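Local coordinates for Obg-like ATPase 1 (Schizosaccharomyces pombe, PDB 1NI3), which hydrolyses ATP, and GTP less efficiently, and negatively regulates the G2/M transition of the cell cycle, at residues V116-Q121 with A224-Y229. Sequence-based numbering, arbitrary orientation.
Sequences VDAIYQ and AKPVIY
Lys-225 NZ donates to the backbone O of Val-116 over 2.6 Å; its chain runs extended as far as CE, and a turn at chi4 (-61°) swings the ammonium onto that carbonyl. Beyond this tether the backbones pair in parallel register. Ile-119 is gripped through both its N, bonded to Pro-226 O at 2.9 Å, and its O, which accepts Ile-228 N at 2.7 Å. Gln-121 N donates in turn to Ile-228 O, at 2.9 Å. On one face of the sheet Ile-119 CG2 meets Val-227 CG1 at 3.7 Å, and the Gln-121 side chain runs alongside Tyr-229, its amide turned 72° to the ring and OE1 3.4 Å from CE2 at the ring edge. Val-227 CG1 lies over one face of that ring, offset toward its rim, and Leu-144 of helix 140-168 touches both Gln-121 and Tyr-229. On the other face Tyr-120 CE1 packs on Ile-228 CD1 at 3.8 Å, while the phenol OH is hydrogen-bonded to Ile-297 O of helix 294-304. Strand 22-27, leading into the P-loop, flanks 118-124 on its other edge; strands 118-124 and 227-232 are thus neighbouring parallel strands in the core sheet of the P-loop NTPase fold, here an OBG-type G domain.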
ATOM      1  N   VAL A 116       0.545   9.623  -3.906  1.00 41.11           N
ATOM      2  CA  VAL A 116       0.276   8.302  -3.347  1.00 39.74           C
ATOM      3  C   VAL A 116       1.543   7.726  -2.667  1.00 40.65           C
ATOM      4  O   VAL A 116       2.627   8.313  -2.766  1.00 41.34           O
ATOM      5  CB  VAL A 116      -0.281   7.403  -4.490  1.00 38.89           C
ATOM      6  CG1 VAL A 116       0.642   6.240  -4.797  1.00 37.58           C
ATOM      7  CG2 VAL A 116      -1.687   6.974  -4.164  1.00 37.02           C
ATOM      8  N   ASP A 117       1.425   6.598  -1.964  1.00 40.14           N
ATOM      9  CA  ASP A 117       2.583   6.026  -1.257  1.00 37.26           C
ATOM     10  C   ASP A 117       2.950   4.586  -1.634  1.00 36.92           C
ATOM     11  O   ASP A 117       4.049   4.132  -1.332  1.00 37.33           O
ATOM     12  CB  ASP A 117       2.332   6.096   0.239  1.00 37.92           C
ATOM     13  CG  ASP A 117       1.948   7.471   0.682  1.00 40.21           C
ATOM     14  OD1 ASP A 117       2.869   8.264   0.998  1.00 39.78           O
ATOM     15  OD2 ASP A 117       0.732   7.775   0.688  1.00 39.88           O
ATOM     16  N   ALA A 118       2.020   3.875  -2.273  1.00 35.87           N
ATOM     17  CA  ALA A 118       2.228   2.498  -2.715  1.00 34.91           C
ATOM     18  C   ALA A 118       1.494   2.288  -4.035  1.00 33.81           C
ATOM     19  O   ALA A 118       0.299   2.570  -4.149  1.00 34.34           O
ATOM     20  CB  ALA A 118       1.726   1.535  -1.656  1.00 38.91           C
ATOM     21  N   ILE A 119       2.223   1.776  -5.018  1.00 29.99           N
ATOM     22  CA  ILE A 119       1.689   1.540  -6.344  1.00 28.82           C
ATOM     23  C   ILE A 119       1.197   0.125  -6.623  1.00 31.89           C
ATOM     24  O   ILE A 119       1.846  -0.869  -6.281  1.00 33.94           O
ATOM     25  CB  ILE A 119       2.749   1.893  -7.420  1.00 30.53           C
ATOM     26  CG1 ILE A 119       2.825   3.396  -7.604  1.00 28.03           C
ATOM     27  CG2 ILE A 119       2.415   1.238  -8.746  1.00 32.52           C
ATOM     28  CD1 ILE A 119       3.735   3.802  -8.685  1.00 27.67           C
ATOM     29  N   TYR A 120       0.031   0.058  -7.249  1.00 32.91           N
ATOM     30  CA  TYR A 120      -0.568  -1.201  -7.640  1.00 35.02           C
ATOM     31  C   TYR A 120      -0.420  -1.233  -9.154  1.00 38.62           C
ATOM     32  O   TYR A 120      -1.223  -0.634  -9.862  1.00 43.05           O
ATOM     33  CB  TYR A 120      -2.043  -1.205  -7.283  1.00 33.79           C
ATOM     34  CG  TYR A 120      -2.325  -1.711  -5.890  1.00 36.40           C
ATOM     35  CD1 TYR A 120      -1.890  -2.963  -5.502  1.00 37.32           C
ATOM     36  CD2 TYR A 120      -3.082  -0.970  -4.987  1.00 36.65           C
ATOM     37  CE1 TYR A 120      -2.201  -3.478  -4.261  1.00 39.13           C
ATOM     38  CE2 TYR A 120      -3.409  -1.471  -3.735  1.00 35.30           C
ATOM     39  CZ  TYR A 120      -2.964  -2.733  -3.381  1.00 38.06           C
ATOM     40  OH  TYR A 120      -3.283  -3.278  -2.166  1.00 39.89           O
ATOM     41  N   GLN A 121       0.597  -1.923  -9.657  1.00 40.38           N
ATOM     42  CA  GLN A 121       0.851  -1.984 -11.097  1.00 40.04           C
ATOM     43  C   GLN A 121       0.185  -3.143 -11.801  1.00 39.88           C
ATOM     44  O   GLN A 121       0.624  -4.284 -11.688  1.00 38.79           O
ATOM     45  CB  GLN A 121       2.359  -2.031 -11.357  1.00 41.04           C
ATOM     46  CG  GLN A 121       2.758  -2.013 -12.827  1.00 43.67           C
ATOM     47  CD  GLN A 121       4.111  -1.363 -13.029  1.00 47.45           C
ATOM     48  OE1 GLN A 121       4.857  -1.700 -13.950  1.00 51.68           O
ATOM     49  NE2 GLN A 121       4.431  -0.410 -12.164  1.00 49.49           N
ATOM     50  N   ALA A 224      10.616   5.568  -5.261  1.00 42.21           N
ATOM     51  CA  ALA A 224      10.808   5.277  -3.850  1.00 37.21           C
ATOM     52  C   ALA A 224       9.641   4.449  -3.329  1.00 36.16           C
ATOM     53  O   ALA A 224       9.811   3.614  -2.463  1.00 37.07           O
ATOM     54  CB  ALA A 224      10.915   6.579  -3.062  1.00 37.09           C
ATOM     55  N   LYS A 225       8.459   4.682  -3.880  1.00 39.36           N
ATOM     56  CA  LYS A 225       7.251   3.980  -3.449  1.00 42.64           C
ATOM     57  C   LYS A 225       7.264   2.484  -3.742  1.00 44.55           C
ATOM     58  O   LYS A 225       7.656   2.056  -4.833  1.00 47.09           O
ATOM     59  CB  LYS A 225       6.020   4.585  -4.119  1.00 40.49           C
ATOM     60  CG  LYS A 225       6.034   6.102  -4.167  1.00 39.86           C
ATOM     61  CD  LYS A 225       4.811   6.643  -4.888  1.00 38.60           C
ATOM     62  CE  LYS A 225       4.914   8.144  -5.062  1.00 36.29           C
ATOM     63  NZ  LYS A 225       4.995   8.849  -3.758  1.00 29.32           N
ATOM     64  N   PRO A 226       6.843   1.656  -2.771  1.00 44.96           N
ATOM     65  CA  PRO A 226       6.871   0.235  -3.119  1.00 44.00           C
ATOM     66  C   PRO A 226       5.826  -0.055  -4.193  1.00 43.28           C
ATOM     67  O   PRO A 226       4.856   0.693  -4.357  1.00 42.63           O
ATOM     68  CB  PRO A 226       6.578  -0.460  -1.794  1.00 41.44           C
ATOM     69  CG  PRO A 226       5.779   0.558  -1.037  1.00 41.62           C
ATOM     70  CD  PRO A 226       6.487   1.844  -1.357  1.00 40.39           C
ATOM     71  N   VAL A 227       6.031  -1.137  -4.932  1.00 42.50           N
ATOM     72  CA  VAL A 227       5.115  -1.493  -6.004  1.00 40.99           C
ATOM     73  C   VAL A 227       4.623  -2.926  -5.865  1.00 40.75           C
ATOM     74  O   VAL A 227       5.374  -3.828  -5.505  1.00 40.41           O
ATOM     75  CB  VAL A 227       5.790  -1.329  -7.378  1.00 39.85           C
ATOM     76  CG1 VAL A 227       4.792  -1.620  -8.489  1.00 41.66           C
ATOM     77  CG2 VAL A 227       6.355   0.076  -7.512  1.00 37.71           C
ATOM     78  N   ILE A 228       3.348  -3.135  -6.158  1.00 41.08           N
ATOM     79  CA  ILE A 228       2.756  -4.459  -6.069  1.00 42.05           C
ATOM     80  C   ILE A 228       2.170  -4.788  -7.430  1.00 43.92           C
ATOM     81  O   ILE A 228       1.231  -4.121  -7.877  1.00 46.30           O
ATOM     82  CB  ILE A 228       1.641  -4.491  -5.010  1.00 41.14           C
ATOM     83  CG1 ILE A 228       2.217  -4.152  -3.627  1.00 36.95           C
ATOM     84  CG2 ILE A 228       0.976  -5.849  -5.026  1.00 38.68           C
ATOM     85  CD1 ILE A 228       1.155  -3.865  -2.565  1.00 31.67           C
ATOM     86  N   TYR A 229       2.712  -5.813  -8.085  1.00 42.69           N
ATOM     87  CA  TYR A 229       2.236  -6.200  -9.415  1.00 42.02           C
ATOM     88  C   TYR A 229       0.995  -7.075  -9.448  1.00 42.85           C
ATOM     89  O   TYR A 229       0.962  -8.155  -8.863  1.00 46.05           O
ATOM     90  CB  TYR A 229       3.339  -6.916 -10.190  1.00 40.39           C
ATOM     91  CG  TYR A 229       4.504  -6.027 -10.515  1.00 44.34           C
ATOM     92  CD1 TYR A 229       5.641  -6.021  -9.718  1.00 46.16           C
ATOM     93  CD2 TYR A 229       4.456  -5.158 -11.601  1.00 45.27           C
ATOM     94  CE1 TYR A 229       6.709  -5.171  -9.991  1.00 51.07           C
ATOM     95  CE2 TYR A 229       5.512  -4.303 -11.885  1.00 48.61           C
ATOM     96  CZ  TYR A 229       6.637  -4.311 -11.081  1.00 51.22           C
ATOM     97  OH  TYR A 229       7.684  -3.467 -11.373  1.00 55.01           O
TER